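Local coordinates for protein alkyl hydroperoxide reductase/ Thiol specific antioxidant/ Mal allergen (Burkholderia ambifaria, PDB 5ENU) that probably reduces hydrogen peroxide and organic hydroperoxides through a reactive cysteine thiol, as a thioredoxin-fold peroxiredoxin of the AhpC/TSA family, at residues Lys38-Phe43 and Ser156-Leu161. Sequence-based numbering, arbitrary orientation. Where two conformers were deposited one is given.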
ATOM      1  N   LYS A  38      -1.643  -8.730  10.648  1.00  9.27           N
ATOM      2  CA  LYS A  38      -0.594  -8.204   9.792  1.00  8.91           C
ATOM      3  C   LYS A  38      -1.233  -7.355   8.699  1.00  9.03           C
ATOM      4  O   LYS A  38      -2.361  -7.613   8.263  1.00 10.26           O
ATOM      5  CB  LYS A  38       0.170  -9.368   9.162  1.00 11.66           C
ATOM      6  CG  LYS A  38       0.750 -10.374  10.200  1.00 12.88           C
ATOM      7  CD  LYS A  38       1.080 -11.716   9.543  1.00 14.15           C
ATOM      8  CE  LYS A  38       1.414 -12.785  10.561  1.00 15.05           C
ATOM      9  NZ  LYS A  38       1.732 -14.098   9.928  1.00 18.72           N
ATOM     10  N   LEU A  39      -0.509  -6.327   8.270  1.00  8.76           N
ATOM     11  CA  LEU A  39      -0.966  -5.423   7.217  1.00  7.92           C
ATOM     12  C   LEU A  39       0.095  -5.338   6.128  1.00  7.44           C
ATOM     13  O   LEU A  39       1.243  -4.966   6.401  1.00  8.79           O
ATOM     14  CB  LEU A  39      -1.259  -4.027   7.769  1.00  9.23           C
ATOM     15  CG  LEU A  39      -1.529  -2.959   6.702  1.00  9.00           C
ATOM     16  CD1 LEU A  39      -2.768  -3.327   5.883  1.00 10.14           C
ATOM     17  CD2 LEU A  39      -1.700  -1.590   7.326  1.00  9.71           C
ATOM     18  N   VAL A  40      -0.290  -5.698   4.909  1.00  7.71           N
ATOM     19  CA  VAL A  40       0.488  -5.412   3.715  1.00  7.48           C
ATOM     20  C   VAL A  40      -0.093  -4.125   3.145  1.00  7.38           C
ATOM     21  O   VAL A  40      -1.229  -4.119   2.647  1.00  8.48           O
ATOM     22  CB  VAL A  40       0.395  -6.557   2.694  1.00  8.47           C
ATOM     23  CG1 VAL A  40       1.069  -6.156   1.374  1.00  9.22           C
ATOM     24  CG2 VAL A  40       0.992  -7.844   3.265  1.00 10.35           C
ATOM     25  N   LEU A  41       0.656  -3.033   3.243  1.00  6.52           N
ATOM     26  CA  LEU A  41       0.231  -1.743   2.715  1.00  7.19           C
ATOM     27  C   LEU A  41       1.059  -1.520   1.456  1.00  7.14           C
ATOM     28  O   LEU A  41       2.275  -1.321   1.549  1.00  8.11           O
ATOM     29  CB  LEU A  41       0.498  -0.657   3.751  1.00  8.05           C
ATOM     30  CG  LEU A  41      -0.097   0.714   3.447  1.00  8.57           C
ATOM     31  CD1 LEU A  41      -1.630   0.635   3.466  1.00  9.26           C
ATOM     32  CD2 LEU A  41       0.425   1.768   4.445  1.00  9.71           C
ATOM     33  N   TYR A  42       0.434  -1.610   0.287  1.00  7.83           N
ATOM     34  CA  TYR A  42       1.178  -1.529  -0.967  1.00  7.01           C
ATOM     35  C   TYR A  42       0.813  -0.246  -1.705  1.00  6.93           C
ATOM     36  O   TYR A  42      -0.375   0.018  -1.943  1.00  7.68           O
ATOM     37  CB  TYR A  42       1.050  -2.791  -1.848  1.00  7.60           C
ATOM     38  CG  TYR A  42      -0.165  -2.937  -2.752  1.00  8.16           C
ATOM     39  CD1 TYR A  42      -1.332  -3.580  -2.316  1.00  7.86           C
ATOM     40  CD2 TYR A  42      -0.120  -2.491  -4.076  1.00  7.55           C
ATOM     41  CE1 TYR A  42      -2.430  -3.739  -3.156  1.00  7.19           C
ATOM     42  CE2 TYR A  42      -1.218  -2.655  -4.931  1.00  8.39           C
ATOM     43  CZ  TYR A  42      -2.376  -3.257  -4.451  1.00  7.92           C
ATOM     44  OH  TYR A  42      -3.477  -3.447  -5.267  1.00  9.41           O
ATOM     45  N   PHE A  43       1.835   0.545  -2.040  1.00  7.49           N
ATOM     46  CA  PHE A  43       1.663   1.787  -2.789  1.00  7.28           C
ATOM     47  C   PHE A  43       1.925   1.517  -4.260  1.00  7.70           C
ATOM     48  O   PHE A  43       2.924   0.857  -4.608  1.00  8.04           O
ATOM     49  CB  PHE A  43       2.662   2.848  -2.311  1.00  8.21           C
ATOM     50  CG  PHE A  43       2.374   3.391  -0.931  1.00  7.47           C
ATOM     51  CD1 PHE A  43       2.675   2.657   0.197  1.00  7.85           C
ATOM     52  CD2 PHE A  43       1.801   4.656  -0.778  1.00  8.07           C
ATOM     53  CE1 PHE A  43       2.413   3.166   1.460  1.00  9.97           C
ATOM     54  CE2 PHE A  43       1.530   5.182   0.492  1.00  8.44           C
ATOM     55  CZ  PHE A  43       1.834   4.421   1.612  1.00  8.90           C
ATOM     56  N   SER A 156       5.581 -14.768   1.156  0.58  9.49           N
ATOM     57  CA  SER A 156       6.586 -15.504   1.917  0.58 11.10           C
ATOM     58  C   SER A 156       6.945 -14.761   3.196  0.58 10.56           C
ATOM     59  O   SER A 156       7.031 -15.359   4.271  0.58  9.94           O
ATOM     60  CB  SER A 156       7.831 -15.733   1.059  0.58 13.58           C
ATOM     61  OG  SER A 156       7.544 -16.548  -0.063  0.58 16.27           O
ATOM     62  N   ALA A 157       7.125 -13.442   3.109  1.00 10.09           N
ATOM     63  CA  ALA A 157       7.482 -12.674   4.295  1.00  8.84           C
ATOM     64  C   ALA A 157       6.358 -12.701   5.330  1.00  8.47           C
ATOM     65  O   ALA A 157       6.615 -12.884   6.527  1.00 10.32           O
ATOM     66  CB  ALA A 157       7.834 -11.240   3.882  1.00  9.34           C
ATOM     67  N   VAL A 158       5.106 -12.555   4.882  1.00  8.34           N
ATOM     68  CA  VAL A 158       3.957 -12.641   5.780  1.00  9.13           C
ATOM     69  C   VAL A 158       3.941 -13.987   6.497  1.00  9.76           C
ATOM     70  O   VAL A 158       3.716 -14.068   7.716  1.00 11.16           O
ATOM     71  CB  VAL A 158       2.654 -12.405   4.992  1.00  9.76           C
ATOM     72  CG1 VAL A 158       1.427 -12.901   5.763  1.00 10.62           C
ATOM     73  CG2 VAL A 158       2.492 -10.906   4.638  1.00  8.54           C
ATOM     74  N   GLN A 159       4.171 -15.068   5.748  1.00 11.40           N
ATOM     75  CA  GLN A 159       4.086 -16.404   6.336  1.00 13.47           C
ATOM     76  C   GLN A 159       5.200 -16.662   7.342  1.00 14.40           C
ATOM     77  O   GLN A 159       5.023 -17.460   8.266  1.00 17.07           O
ATOM     78  CB  GLN A 159       4.091 -17.458   5.229  1.00 16.78           C
ATOM     79  CG  GLN A 159       2.799 -17.465   4.416  1.00 18.54           C
ATOM     80  CD  GLN A 159       2.891 -18.302   3.172  1.00 20.90           C
ATOM     81  OE1 GLN A 159       3.957 -18.457   2.593  1.00 19.86           O
ATOM     82  NE2 GLN A 159       1.763 -18.832   2.740  1.00 19.51           N
ATOM     83  N   ALA A 160       6.354 -16.033   7.164  1.00 13.29           N
ATOM     84  CA  ALA A 160       7.497 -16.274   8.027  1.00 15.41           C
ATOM     85  C   ALA A 160       7.523 -15.394   9.268  1.00 16.72           C
ATOM     86  O   ALA A 160       8.389 -15.605  10.121  1.00 19.79           O
ATOM     87  CB  ALA A 160       8.802 -16.043   7.261  1.00 15.59           C
ATOM     88  N   LEU A 161       6.624 -14.420   9.401  1.00 15.20           N
ATOM     89  CA  LEU A 161       6.660 -13.548  10.574  1.00 17.11           C
ATOM     90  C   LEU A 161       6.445 -14.350  11.856  1.00 20.83           C
ATOM     91  O   LEU A 161       5.645 -15.297  11.882  1.00 22.64           O
ATOM     92  CB  LEU A 161       5.617 -12.449  10.493  1.00 16.52           C
ATOM     93  CG  LEU A 161       5.927 -11.201   9.681  1.00 14.75           C
ATOM     94  CD1 LEU A 161       4.798 -10.207   9.846  1.00 13.75           C
ATOM     95  CD2 LEU A 161       7.272 -10.539  10.043  1.00 13.44           C
ATOM     96  OXT LEU A 161       7.071 -14.071  12.891  1.00 22.00           O
TER
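K38 reaches from the start of strand 38-43 to the last turn of helix 150-160, where its NZ donates a hydrogen bond of 3.0 Å to V158 O. NZ lies off the extension of the C=O bond, at an angle of 148° at the oxygen. It is also tilted 31° out of the carbonyl plane. Because CG sits anti to the carbonyl carbon (chi1 -55°) and the chain is extended beyond it, the ammonium group can span the gap between the strand and the V158 carbonyl. NZ also bonds to A69 O, so one ammonium group joins the V158 carbonyl to that of A69, just ahead of strand 71-77. The methylene stem contributes apolar packing: CD lies 4.0 Å from V158 CG1 and 4.0 Å from CD1 of the exposed L161, the leucine side chain running past the lysine in the opposite sense. In the thioredoxin fold of this AhpC/TSA member, strand 38-43 is interior to the mixed sheet, between strands 71-77 and 120-132, and the C-terminal helix packs on one face of it. Deeper on that face, V40 CG2 meets V158 CG2 at 3.7 Å, with the two side chains crossing at about a right angle. The valine of the helix splits its branches: CG1, anti to its own N, faces the lysine methylenes, whereas CG2 faces the side chain of V40. L131 and F66 also touch V158, and F59 touches V40, which places both valines in a buried layer between sheet and helices.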